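Local structure of endoglucanase (Ruminococcus champanellensis, 6WQV) at the alpha-D-glucopyranose and beta-D-glucopyranose site. The protein hydrolyses beta-linked plant cell-wall polysaccharides such as cellulose and xylan as a broad-specificity endoglucanase of glycoside hydrolase family 5, subfamily 4. Residues are numbered along the deposited sequence; one frame, centred on the assembly and turned at random.

The alpha-D-glucopyranose and beta-D-glucopyranose site. Residues 31, 53, 119-120, 163-164, 241, 243, 250, 288, 321, 323, 331, 333. With GLC (alpha-D-glucopyranose), chain D; BGC (beta-D-glucopyranose), chain B; BGC (beta-D-glucopyranose), chain C.
Cellotriose lies in the active-site cleft of this family 5 barrel, with its reducing-end GLC deepest. Gln164 and Gln288 stand where the family carries its catalytic acid/base and nucleophile glutamates. The protein buries most of GLC. Asn163 ND2 donates in its amide plane to the 2-hydroxyl, GLC O2, at 2.9 Å. That hydroxyl donates in turn to a lone pair of Gln288 OE1 at 2.7 Å. The extended Gln288 chain also brings NE2 to Tyr243 OH, which fixes the amide's rotation. His119 NE2 meets GLC O3 almost straight (171°). Trp321 has CG anti to its backbone N (chi1 176°), which lays the indole under the sugar. GLC C3 sits over its six-membered ring, 4.0 Å from the centroid. Its NE1 donates to O2 of BGC (chain B) at 3.1 Å, tilted from the ring plane. An alanine here would remove the indole face and this N-H, and would probably loosen both sugars. Glu331 OE1 bridges the same two units: its syn lone pair takes GLC O6, while BGC (chain B) O2 comes from above the carboxylate plane. The outer end is looser. BGC (chain C) keeps most of its surface uncovered and rests mainly on Trp53, with C5 over the five-membered ring. Its ring oxygen O5 accepts from O3 of BGC (chain B) at 3.1 Å, and Asn31 ND2 donates to that same O3 at 2.9 Å.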
loop_
_atom_site.group_PDB
_atom_site.type_symbol
_atom_site.label_atom_id
_atom_site.label_comp_id
_atom_site.label_asym_id
_atom_site.label_seq_id
_atom_site.Cartn_x
_atom_site.Cartn_y
_atom_site.Cartn_z
ATOM N N ASN A 31 1.388 9.879 -3.456
ATOM C CA ASN A 31 0.892 11.008 -4.255
ATOM C C ASN A 31 1.681 11.207 -5.558
ATOM O O ASN A 31 1.856 12.335 -6.034
ATOM C CB ASN A 31 0.848 12.310 -3.442
ATOM C CG ASN A 31 -0.370 12.418 -2.552
ATOM O OD1 ASN A 31 -1.118 11.452 -2.393
ATOM N ND2 ASN A 31 -0.580 13.590 -1.974
ATOM N N TRP A 53 0.090 15.964 -8.230
ATOM C CA TRP A 53 -0.215 16.172 -6.820
ATOM C C TRP A 53 1.025 16.576 -6.022
ATOM O O TRP A 53 1.287 16.049 -4.936
ATOM C CB TRP A 53 -0.841 14.923 -6.199
ATOM C CG TRP A 53 -2.265 14.616 -6.577
ATOM C CD1 TRP A 53 -3.100 15.354 -7.363
ATOM C CD2 TRP A 53 -3.012 13.469 -6.158
ATOM N NE1 TRP A 53 -4.323 14.730 -7.462
ATOM C CE2 TRP A 53 -4.294 13.574 -6.728
ATOM C CE3 TRP A 53 -2.722 12.362 -5.351
ATOM C CZ2 TRP A 53 -5.287 12.610 -6.521
ATOM C CZ3 TRP A 53 -3.704 11.405 -5.149
ATOM C CH2 TRP A 53 -4.974 11.539 -5.729
ATOM N N HIS A 119 -4.333 1.351 -7.049
ATOM C CA HIS A 119 -4.516 2.268 -5.933
ATOM C C HIS A 119 -5.870 2.955 -6.017
ATOM O O HIS A 119 -6.874 2.392 -5.556
ATOM C CB HIS A 119 -3.305 3.204 -5.791
ATOM C CG HIS A 119 -3.140 3.770 -4.416
ATOM N ND1 HIS A 119 -2.526 3.072 -3.394
ATOM C CD2 HIS A 119 -3.511 4.960 -3.889
ATOM C CE1 HIS A 119 -2.522 3.815 -2.304
ATOM N NE2 HIS A 119 -3.111 4.966 -2.578
ATOM N N HIS A 120 -5.953 4.181 -6.530
ATOM C CA HIS A 120 -7.214 4.922 -6.514
ATOM C C HIS A 120 -8.085 4.529 -7.711
ATOM O O HIS A 120 -8.290 5.292 -8.659
ATOM C CB HIS A 120 -6.965 6.423 -6.508
ATOM C CG HIS A 120 -6.306 6.940 -5.269
ATOM N ND1 HIS A 120 -6.721 6.601 -4.001
ATOM C CD2 HIS A 120 -5.281 7.818 -5.107
ATOM C CE1 HIS A 120 -5.975 7.228 -3.108
ATOM N NE2 HIS A 120 -5.094 7.976 -3.756
ATOM N N ASN A 163 -6.164 -1.542 -3.043
ATOM C CA ASN A 163 -5.709 -0.664 -1.969
ATOM C C ASN A 163 -6.711 -0.584 -0.825
ATOM O O ASN A 163 -6.509 -1.214 0.217
ATOM C CB ASN A 163 -5.405 0.726 -2.520
ATOM C CG ASN A 163 -4.916 1.682 -1.457
ATOM O OD1 ASN A 163 -4.050 1.337 -0.658
ATOM N ND2 ASN A 163 -5.490 2.880 -1.434
ATOM N N GLN A 164 -7.772 0.198 -1.005
ATOM C CA GLN A 164 -8.784 0.418 0.029
ATOM C C GLN A 164 -10.178 0.273 -0.564
ATOM O O GLN A 164 -10.959 1.226 -0.590
ATOM C CB GLN A 164 -8.621 1.799 0.659
ATOM C CG GLN A 164 -7.463 1.905 1.595
ATOM C CD GLN A 164 -7.502 3.176 2.402
ATOM O OE1 GLN A 164 -7.649 4.270 1.854
ATOM N NE2 GLN A 164 -7.402 3.040 3.721
ATOM N N HIS A 241 -3.921 -0.744 6.723
ATOM C CA HIS A 241 -3.440 0.616 6.953
ATOM C C HIS A 241 -3.888 1.028 8.353
ATOM O O HIS A 241 -5.037 0.790 8.748
ATOM C CB HIS A 241 -4.003 1.596 5.923
ATOM C CG HIS A 241 -3.742 1.208 4.497
ATOM N ND1 HIS A 241 -4.139 1.992 3.433
ATOM C CD2 HIS A 241 -3.159 0.114 3.958
ATOM C CE1 HIS A 241 -3.811 1.394 2.303
ATOM N NE2 HIS A 241 -3.213 0.254 2.591
ATOM N N TYR A 243 -3.374 4.359 10.591
ATOM C CA TYR A 243 -2.968 5.710 10.978
ATOM C C TYR A 243 -3.538 5.962 12.366
ATOM O O TYR A 243 -4.587 6.586 12.541
ATOM C CB TYR A 243 -3.495 6.724 9.977
ATOM C CG TYR A 243 -2.888 6.669 8.605
ATOM C CD1 TYR A 243 -3.327 5.756 7.660
ATOM C CD2 TYR A 243 -1.906 7.570 8.230
ATOM C CE1 TYR A 243 -2.790 5.730 6.379
ATOM C CE2 TYR A 243 -1.366 7.553 6.957
ATOM C CZ TYR A 243 -1.798 6.627 6.041
ATOM O OH TYR A 243 -1.254 6.618 4.780
ATOM N N LEU A 250 -4.072 11.215 11.699
ATOM C CA LEU A 250 -4.713 11.365 10.396
ATOM C C LEU A 250 -5.748 12.477 10.326
ATOM O O LEU A 250 -6.012 12.969 9.222
ATOM C CB LEU A 250 -5.373 10.042 9.972
ATOM C CG LEU A 250 -6.015 9.966 8.586
ATOM C CD1 LEU A 250 -5.040 10.369 7.486
ATOM C CD2 LEU A 250 -6.560 8.553 8.331
ATOM N N GLN A 288 0.510 1.001 5.130
ATOM C CA GLN A 288 0.587 2.447 5.296
ATOM C C GLN A 288 0.357 2.805 6.755
ATOM O O GLN A 288 -0.601 2.324 7.369
ATOM C CB GLN A 288 -0.480 3.178 4.481
ATOM C CG GLN A 288 -0.400 3.004 2.981
ATOM C CD GLN A 288 -1.432 3.848 2.231
ATOM O OE1 GLN A 288 -1.815 3.525 1.111
ATOM N NE2 GLN A 288 -1.875 4.936 2.847
ATOM N N TRP A 321 3.806 6.275 4.962
ATOM C CA TRP A 321 3.167 6.939 3.827
ATOM C C TRP A 321 3.808 8.313 3.627
ATOM O O TRP A 321 3.580 9.221 4.427
ATOM C CB TRP A 321 1.666 7.084 4.067
ATOM C CG TRP A 321 0.974 7.828 2.980
ATOM C CD1 TRP A 321 0.497 9.107 3.023
ATOM C CD2 TRP A 321 0.682 7.340 1.671
ATOM N NE1 TRP A 321 -0.065 9.447 1.819
ATOM C CE2 TRP A 321 0.030 8.376 0.967
ATOM C CE3 TRP A 321 0.905 6.124 1.016
ATOM C CZ2 TRP A 321 -0.387 8.233 -0.345
ATOM C CZ3 TRP A 321 0.484 5.981 -0.286
ATOM C CH2 TRP A 321 -0.162 7.025 -0.958
ATOM N N ASN A 323 3.963 11.450 1.258
ATOM C CA ASN A 323 3.379 12.177 0.143
ATOM C C ASN A 323 4.114 13.469 -0.183
ATOM O O ASN A 323 3.583 14.304 -0.920
ATOM C CB ASN A 323 1.888 12.455 0.372
ATOM C CG ASN A 323 1.634 13.420 1.503
ATOM O OD1 ASN A 323 2.557 13.856 2.204
ATOM N ND2 ASN A 323 0.368 13.779 1.687
ATOM N N GLU A 331 -2.942 17.191 3.678
ATOM C CA GLU A 331 -2.322 16.213 4.559
ATOM C C GLU A 331 -0.813 16.262 4.370
ATOM O O GLU A 331 -0.312 16.011 3.274
ATOM C CB GLU A 331 -2.846 14.814 4.236
ATOM C CG GLU A 331 -4.328 14.666 4.522
ATOM C CD GLU A 331 -4.903 13.299 4.164
ATOM O OE1 GLU A 331 -4.154 12.384 3.751
ATOM O OE2 GLU A 331 -6.135 13.143 4.316
ATOM N N PHE A 333 2.233 14.483 5.112
ATOM C CA PHE A 333 2.886 13.246 5.506
ATOM C C PHE A 333 4.318 13.138 4.988
ATOM O O PHE A 333 4.914 12.059 5.037
ATOM C CB PHE A 333 2.065 12.040 5.039
ATOM C CG PHE A 333 0.828 11.770 5.867
ATOM C CD1 PHE A 333 0.935 11.309 7.174
ATOM C CD2 PHE A 333 -0.436 11.908 5.318
ATOM C CE1 PHE A 333 -0.196 11.036 7.928
ATOM C CE2 PHE A 333 -1.572 11.631 6.069
ATOM C CZ PHE A 333 -1.446 11.200 7.378
HETATM C C1 GLC D . -5.068 5.743 2.520
HETATM C C2 GLC D . -4.657 5.922 1.070
HETATM C C3 GLC D . -3.704 6.980 0.710
HETATM C C4 GLC D . -4.038 8.266 1.427
HETATM C C5 GLC D . -3.929 7.977 2.906
HETATM C C6 GLC D . -4.013 9.203 3.800
HETATM O O1 GLC D . -4.339 4.860 3.267
HETATM O O2 GLC D . -4.240 4.610 0.584
HETATM O O3 GLC D . -3.808 7.174 -0.750
HETATM O O4 GLC D . -3.132 9.288 1.002
HETATM O O5 GLC D . -5.028 7.059 3.293
HETATM O O6 GLC D . -5.226 9.813 3.699
HETATM C C2 BGC B . -2.831 11.613 0.685
HETATM C C3 BGC B . -3.534 12.877 0.309
HETATM C C4 BGC B . -4.344 12.731 -0.953
HETATM C C5 BGC B . -5.312 11.572 -0.854
HETATM C C6 BGC B . -6.051 11.241 -2.112
HETATM C C1 BGC B . -3.803 10.445 0.792
HETATM O O2 BGC B . -2.137 11.774 1.946
HETATM O O3 BGC B . -2.528 13.937 0.135
HETATM O O4 BGC B . -5.182 13.930 -1.152
HETATM O O5 BGC B . -4.562 10.338 -0.487
HETATM O O6 BGC B . -7.067 10.271 -1.833
HETATM C C2 BGC C . -6.233 15.340 -2.740
HETATM C C3 BGC C . -6.049 16.128 -3.980
HETATM C C4 BGC C . -4.791 16.985 -3.941
HETATM C C5 BGC C . -3.574 16.115 -3.608
HETATM C C6 BGC C . -2.323 16.970 -3.459
HETATM C C1 BGC C . -5.013 14.503 -2.399
HETATM O O2 BGC C . -7.342 14.440 -2.867
HETATM O O3 BGC C . -7.197 16.997 -4.150
HETATM O O4 BGC C . -4.593 17.598 -5.208
HETATM O O5 BGC C . -3.777 15.388 -2.354
HETATM O O6 BGC C . -2.426 17.719 -2.288
HETATM O O HOH W 1 -2.711 9.025 -2.672
HETATM O O HOH W 2 -3.791 16.301 0.997
HETATM O O HOH W 3 -6.916 5.852 5.208
#